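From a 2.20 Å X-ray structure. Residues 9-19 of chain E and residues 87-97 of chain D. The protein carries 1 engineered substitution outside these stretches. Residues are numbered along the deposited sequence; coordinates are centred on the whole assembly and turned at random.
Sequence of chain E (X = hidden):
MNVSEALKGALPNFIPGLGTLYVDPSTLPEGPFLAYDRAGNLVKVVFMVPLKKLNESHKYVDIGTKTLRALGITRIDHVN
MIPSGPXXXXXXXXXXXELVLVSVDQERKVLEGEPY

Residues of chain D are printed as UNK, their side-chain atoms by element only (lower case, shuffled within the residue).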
ATOM      1  N   GLY E   9      28.038   3.057 -37.657  1.00 57.54           N
ATOM      2  CA  GLY E   9      27.894   3.456 -36.215  1.00 57.76           C
ATOM      3  C   GLY E   9      26.598   2.980 -35.584  1.00 53.65           C
ATOM      4  O   GLY E   9      25.806   2.281 -36.221  1.00 54.35           O
ATOM      5  N   ALA E  10      26.372   3.366 -34.330  1.00 51.97           N
ATOM      6  CA  ALA E  10      25.165   2.959 -33.618  1.00 50.22           C
ATOM      7  C   ALA E  10      23.954   3.821 -33.948  1.00 48.96           C
ATOM      8  O   ALA E  10      22.830   3.455 -33.624  1.00 51.42           O
ATOM      9  CB  ALA E  10      25.413   2.965 -32.114  1.00 52.45           C
ATOM     10  N   LEU E  11      24.174   4.962 -34.593  1.00 47.42           N
ATOM     11  CA  LEU E  11      23.068   5.841 -34.948  1.00 47.36           C
ATOM     12  C   LEU E  11      22.565   5.467 -36.337  1.00 52.42           C
ATOM     13  O   LEU E  11      23.319   4.954 -37.161  1.00 50.27           O
ATOM     14  CB  LEU E  11      23.513   7.312 -34.886  1.00 50.09           C
ATOM     15  CG  LEU E  11      23.626   7.845 -33.445  1.00 46.27           C
ATOM     16  CD1 LEU E  11      24.476   9.112 -33.363  1.00 41.86           C
ATOM     17  CD2 LEU E  11      22.218   8.096 -32.931  1.00 45.83           C
ATOM     18  N   PRO E  12      21.270   5.702 -36.606  1.00 52.31           N
ATOM     19  CA  PRO E  12      20.667   5.377 -37.902  1.00 53.76           C
ATOM     20  C   PRO E  12      20.965   6.321 -39.065  1.00 52.12           C
ATOM     21  O   PRO E  12      21.184   7.519 -38.881  1.00 46.14           O
ATOM     22  CB  PRO E  12      19.175   5.361 -37.582  1.00 50.19           C
ATOM     23  CG  PRO E  12      19.064   6.474 -36.581  1.00 48.10           C
ATOM     24  CD  PRO E  12      20.243   6.194 -35.665  1.00 52.75           C
ATOM     25  N   ASN E  13      20.962   5.751 -40.265  1.00 55.94           N
ATOM     26  CA  ASN E  13      21.154   6.499 -41.501  1.00 58.25           C
ATOM     27  C   ASN E  13      19.926   6.179 -42.353  1.00 56.77           C
ATOM     28  O   ASN E  13      19.346   5.096 -42.218  1.00 47.65           O
ATOM     29  CB  ASN E  13      22.429   6.057 -42.231  1.00 62.32           C
ATOM     30  CG  ASN E  13      23.691   6.505 -41.516  1.00 66.64           C
ATOM     31  OD1 ASN E  13      23.821   7.670 -41.132  1.00 64.77           O
ATOM     32  ND2 ASN E  13      24.629   5.582 -41.337  1.00 67.07           N
ATOM     33  N   PHE E  14      19.521   7.117 -43.208  1.00 55.77           N
ATOM     34  CA  PHE E  14      18.358   6.900 -44.058  1.00 59.34           C
ATOM     35  C   PHE E  14      18.549   5.690 -44.967  1.00 58.73           C
ATOM     36  O   PHE E  14      19.487   5.627 -45.754  1.00 63.48           O
ATOM     37  CB  PHE E  14      18.063   8.142 -44.902  1.00 57.49           C
ATOM     38  CG  PHE E  14      16.820   8.018 -45.737  1.00 56.74           C
ATOM     39  CD1 PHE E  14      16.804   7.221 -46.877  1.00 52.62           C
ATOM     40  CD2 PHE E  14      15.655   8.687 -45.372  1.00 55.76           C
ATOM     41  CE1 PHE E  14      15.643   7.091 -47.642  1.00 54.30           C
ATOM     42  CE2 PHE E  14      14.488   8.564 -46.132  1.00 55.98           C
ATOM     43  CZ  PHE E  14      14.483   7.766 -47.265  1.00 50.45           C
ATOM     44  N   ILE E  15      17.646   4.729 -44.847  1.00 60.59           N
ATOM     45  CA  ILE E  15      17.703   3.518 -45.644  1.00 59.78           C
ATOM     46  C   ILE E  15      16.459   3.425 -46.521  1.00 59.85           C
ATOM     47  O   ILE E  15      15.336   3.519 -46.031  1.00 55.93           O
ATOM     48  CB  ILE E  15      17.743   2.279 -44.744  1.00 61.91           C
ATOM     49  CG1 ILE E  15      18.744   2.495 -43.610  1.00 62.43           C
ATOM     50  CG2 ILE E  15      18.121   1.052 -45.566  1.00 67.07           C
ATOM     51  CD1 ILE E  15      18.793   1.348 -42.627  1.00 65.29           C
ATOM     52  N   PRO E  16      16.642   3.225 -47.834  1.00 65.41           N
ATOM     53  CA  PRO E  16      15.486   3.125 -48.731  1.00 64.03           C
ATOM     54  C   PRO E  16      14.472   2.100 -48.239  1.00 61.63           C
ATOM     55  O   PRO E  16      14.844   1.036 -47.750  1.00 68.07           O
ATOM     56  CB  PRO E  16      16.119   2.734 -50.064  1.00 67.14           C
ATOM     57  CG  PRO E  16      17.378   2.009 -49.649  1.00 66.94           C
ATOM     58  CD  PRO E  16      17.887   2.886 -48.545  1.00 66.84           C
ATOM     59  N   GLY E  17      13.192   2.428 -48.352  1.00 60.01           N
ATOM     60  CA  GLY E  17      12.164   1.505 -47.906  1.00 56.81           C
ATOM     61  C   GLY E  17      11.818   1.606 -46.433  1.00 56.77           C
ATOM     62  O   GLY E  17      10.698   1.280 -46.038  1.00 63.51           O
ATOM     63  N   LEU E  18      12.765   2.036 -45.607  1.00 52.27           N
ATOM     64  CA  LEU E  18      12.490   2.175 -44.178  1.00 52.85           C
ATOM     65  C   LEU E  18      12.614   3.604 -43.672  1.00 47.96           C
ATOM     66  O   LEU E  18      11.863   4.016 -42.794  1.00 48.50           O
ATOM     67  CB  LEU E  18      13.398   1.252 -43.363  1.00 56.34           C
ATOM     68  CG  LEU E  18      12.866  -0.182 -43.260  1.00 63.30           C
ATOM     69  CD1 LEU E  18      13.917  -1.104 -42.636  1.00 62.62           C
ATOM     70  CD2 LEU E  18      11.575  -0.176 -42.434  1.00 65.43           C
ATOM     71  N   GLY E  19      13.542   4.364 -44.244  1.00 42.41           N
ATOM     72  CA  GLY E  19      13.738   5.733 -43.821  1.00 35.74           C
ATOM     73  C   GLY E  19      14.757   5.698 -42.710  1.00 40.21           C
ATOM     74  O   GLY E  19      15.534   4.746 -42.621  1.00 42.27           O
TER
ATOM     75  N   UNK D  87      20.217  -4.464 -36.080  1.00 32.80           N
ATOM     76  CA  UNK D  87      18.845  -4.292 -36.520  1.00 35.85           C
ATOM     77  C   UNK D  87      18.884  -3.319 -37.686  1.00 36.95           C
ATOM     78  O   UNK D  87      19.931  -2.744 -37.975  1.00 37.08           O
ATOM     79  n   UNK D  87      18.853  -2.443 -33.425  1.00 33.85           N
ATOM     80  n   UNK D  87      19.038  -0.456 -34.209  1.00 31.72           N
ATOM     81  c   UNK D  87      18.453  -2.505 -34.742  1.00 33.35           C
ATOM     82  c   UNK D  87      17.958  -3.768 -35.375  1.00 37.05           C
ATOM     83  c   UNK D  87      18.575  -1.248 -35.232  1.00 32.38           C
ATOM     84  c   UNK D  87      19.199  -1.201 -33.130  1.00 31.13           C
ATOM     85  N   UNK D  88      17.759  -3.140 -38.390  1.00 39.79           N
ATOM     86  CA  UNK D  88      17.804  -2.201 -39.513  1.00 43.83           C
ATOM     87  C   UNK D  88      18.456  -0.917 -39.036  1.00 42.25           C
ATOM     88  O   UNK D  88      18.026  -0.346 -38.045  1.00 42.63           O
ATOM     89  c   UNK D  88      16.412  -3.723 -38.231  1.00 41.01           C
ATOM     90  c   UNK D  88      15.750  -3.385 -39.546  1.00 39.50           C
ATOM     91  c   UNK D  88      16.328  -2.021 -39.869  1.00 43.43           C
ATOM     92  N   UNK D  89      19.506  -0.477 -39.719  1.00 40.84           N
ATOM     93  CA  UNK D  89      20.176   0.743 -39.304  1.00 39.75           C
ATOM     94  C   UNK D  89      21.465   0.573 -38.504  1.00 40.13           C
ATOM     95  O   UNK D  89      22.304   1.463 -38.514  1.00 38.65           O
ATOM     96  N   UNK D  90      21.626  -0.554 -37.814  1.00 39.49           N
ATOM     97  CA  UNK D  90      22.827  -0.821 -37.011  1.00 35.54           C
ATOM     98  C   UNK D  90      23.364  -2.217 -37.358  1.00 37.82           C
ATOM     99  O   UNK D  90      22.846  -3.239 -36.891  1.00 40.29           O
ATOM    100  c   UNK D  90      22.504  -0.742 -35.497  1.00 36.06           C
ATOM    101  c   UNK D  90      23.721  -1.081 -34.688  1.00 40.28           C
ATOM    102  c   UNK D  90      22.018   0.645 -35.145  1.00 36.02           C
ATOM    103  N   UNK D  91      24.421  -2.247 -38.165  1.00 38.59           N
ATOM    104  CA  UNK D  91      25.028  -3.487 -38.642  1.00 37.69           C
ATOM    105  C   UNK D  91      25.711  -4.412 -37.645  1.00 40.44           C
ATOM    106  O   UNK D  91      25.955  -5.582 -37.958  1.00 40.01           O
ATOM    107  o   UNK D  91      27.090  -2.340 -39.338  1.00 51.10           O
ATOM    108  c   UNK D  91      26.018  -3.170 -39.774  1.00 47.58           C
ATOM    109  N   UNK D  92      26.047  -3.917 -36.460  1.00 38.20           N
ATOM    110  CA  UNK D  92      26.704  -4.783 -35.476  1.00 34.52           C
ATOM    111  C   UNK D  92      26.341  -4.357 -34.075  1.00 35.77           C
ATOM    112  O   UNK D  92      25.945  -3.216 -33.857  1.00 35.50           O
ATOM    113  c   UNK D  92      28.805  -3.361 -35.790  1.00 44.08           C
ATOM    114  c   UNK D  92      30.328  -3.316 -35.720  1.00 52.41           C
ATOM    115  o   UNK D  92      30.901  -2.281 -36.126  1.00 56.91           O
ATOM    116  c   UNK D  92      28.230  -4.753 -35.635  1.00 36.84           C
ATOM    117  o   UNK D  92      30.953  -4.290 -35.247  1.00 49.78           O
ATOM    118  N   UNK D  93      26.474  -5.275 -33.107  1.00 34.04           N
ATOM    119  CA  UNK D  93      26.163  -5.012 -31.700  1.00 34.21           C
ATOM    120  C   UNK D  93      27.011  -3.862 -31.175  1.00 29.64           C
ATOM    121  O   UNK D  93      28.196  -3.748 -31.495  1.00 34.17           O
ATOM    122  c   UNK D  93      26.541  -6.320 -31.000  1.00 38.23           C
ATOM    123  c   UNK D  93      27.079  -6.606 -33.265  1.00 32.16           C
ATOM    124  c   UNK D  93      26.494  -7.348 -32.101  1.00 41.60           C
ATOM    125  N   UNK D  94      26.398  -3.039 -30.341  1.00 29.63           N
ATOM    126  CA  UNK D  94      27.057  -1.889 -29.727  1.00 26.86           C
ATOM    127  C   UNK D  94      26.610  -1.784 -28.284  1.00 26.99           C
ATOM    128  O   UNK D  94      25.662  -2.451 -27.854  1.00 25.89           O
ATOM    129  c   UNK D  94      26.624  -0.586 -30.395  1.00 25.59           C
ATOM    130  c   UNK D  94      27.788  -0.320 -33.822  1.00 37.39           C
ATOM    131  c   UNK D  94      27.348  -0.259 -31.664  1.00 30.64           C
ATOM    132  n   UNK D  94      27.073  -0.883 -32.862  1.00 32.79           N
ATOM    133  n   UNK D  94      28.521   0.644 -33.291  1.00 28.19           N
ATOM    134  c   UNK D  94      28.269   0.699 -31.941  1.00 35.49           C
ATOM    135  N   UNK D  95      27.295  -0.931 -27.533  1.00 28.26           N
ATOM    136  CA  UNK D  95      26.875  -0.670 -26.178  1.00 24.05           C
ATOM    137  C   UNK D  95      26.792   0.845 -26.079  1.00 29.32           C
ATOM    138  O   UNK D  95      27.654   1.545 -26.608  1.00 24.88           O
ATOM    139  c   UNK D  95      26.914  -4.847 -24.281  1.00 23.85           C
ATOM    140  c   UNK D  95      26.106  -4.674 -23.172  1.00 29.26           C
ATOM    141  c   UNK D  95      27.284  -2.452 -24.421  1.00 29.05           C
ATOM    142  c   UNK D  95      27.862  -1.249 -25.159  1.00 28.14           C
ATOM    143  o   UNK D  95      25.550  -5.777 -22.567  1.00 31.80           O
ATOM    144  c   UNK D  95      25.870  -3.403 -22.670  1.00 32.70           C
ATOM    145  c   UNK D  95      26.464  -2.288 -23.300  1.00 26.94           C
ATOM    146  c   UNK D  95      27.497  -3.746 -24.892  1.00 26.13           C
ATOM    147  N   UNK D  96      25.708   1.335 -25.478  1.00 26.13           N
ATOM    148  CA  UNK D  96      25.516   2.760 -25.246  1.00 24.16           C
ATOM    149  C   UNK D  96      25.935   2.934 -23.794  1.00 23.56           C
ATOM    150  O   UNK D  96      25.360   2.302 -22.907  1.00 26.66           O
ATOM    151  c   UNK D  96      23.570   3.265 -26.808  1.00 28.93           C
ATOM    152  n   UNK D  96      23.179   3.071 -28.957  1.00 39.14           N
ATOM    153  c   UNK D  96      24.031   2.700 -27.947  1.00 35.10           C
ATOM    154  n   UNK D  96      22.444   3.977 -27.163  1.00 33.71           N
ATOM    155  c   UNK D  96      24.045   3.166 -25.390  1.00 22.71           C
ATOM    156  c   UNK D  96      22.232   3.843 -28.458  1.00 36.83           C
ATOM    157  N   UNK D  97      26.963   3.737 -23.560  1.00 22.34           N
ATOM    158  CA  UNK D  97      27.450   3.999 -22.211  1.00 24.45           C
ATOM    159  C   UNK D  97      26.889   5.379 -21.873  1.00 26.04           C
ATOM    160  O   UNK D  97      27.358   6.388 -22.391  1.00 25.49           O
ATOM    161  c   UNK D  97      29.436   4.300 -20.738  1.00 28.27           C
ATOM    162  c   UNK D  97      29.033   1.494 -22.059  1.00 41.07           C
ATOM    163  c   UNK D  97      28.990   4.049 -22.156  1.00 22.54           C
ATOM    164  c   UNK D  97      29.588   2.744 -22.705  1.00 34.54           C
TER
HETATM  165  O   HOH W   1      24.549   2.825 -38.601  1.00 39.92           O

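Position 87 of chain D carries one carbon followed by a five-membered ring of three carbons and two nitrogens, an imidazole, and touches nothing on the chain E stretch; it is D:His87. At position 88 three carbons close a ring onto the backbone nitrogen, and one of these ring carbons lies beside E:Leu18 CD1. This is D:Pro88, whose CB is 3.8 Å from E:Leu18 CD1, an apolar contact.

Position 89 has no side-chain atoms, and its backbone N lies beside the methyl E:Ile15 CD1. It is D:Gly89, with D:Gly89 N 3.5 Å from E:Ile15 CD1. With phi near 100°, a CB here would be jammed against the carbonyl oxygen of the preceding residue, so the backbone itself calls for glycine. Position 90 has one carbon carrying two more, and one branch carbon packs against E:Ala10 O. The fork is that of D:Val90, its CG2 3.3 Å from E:Ala10 O. D:Val90 also closes the type II turn that begins at D:His87: D:Val90 N donates to D:His87 O (2.8 Å), and D:His87 N donates to D:Val90 O (3.0 Å).

Position 91, one carbon and one oxygen, is D:Ser91. Position 92 has a chain of three carbons, the last bearing two oxygens: a carboxylate at this length means D:Glu92. Position 93 again closes three carbons onto its own nitrogen, giving D:Pro93. None of these three side chains contacts the chain E stretch.

Position 94 opens the strand with one carbon and a five-membered ring of three carbons and two nitrogens. Over one face of this ring sits the methyl E:Ala10 CB. The residue is D:His94, and E:Ala10 CB is 3.9 Å from the centroid of the D:His94 ring and 21° off its normal, a CH-pi contact. D:His94 ND1 donates to D:Glu92 O (2.8 Å), which helps fix the ring.

Position 95 has one carbon and a six-carbon ring bearing an oxygen, hence D:Tyr95, whose CA-to-CB bond points away from the chain E stretch. Position 96 has one carbon and a five-membered ring of three carbons and two nitrogens, and a ring nitrogen approaches E:Ala10 CB. It is D:His96, with NE2 3.9 Å from E:Ala10 CB and buried without a polar partner. Position 97, four carbons forked at the first with one arm two carbons long, is D:Ile97, beyond reach.

No direct hydrogen bond joins the stretches, which together bury 406 Å². E:Ala10 is central, its small methyl held close to D:His94 and D:His96, while E:Ile15 and E:Leu18 lean on the turn. The O of water 1 lies 2.6 Å from D:Gly89 O and 2.7 Å from E:Gly9 O, two carbonyls that cannot bond to each other, and is placed to donate to either; with more acceptors in reach than it has protons, which of them it serves at a given moment is open.

Chain D 87-97: HPGVSEPHYHI
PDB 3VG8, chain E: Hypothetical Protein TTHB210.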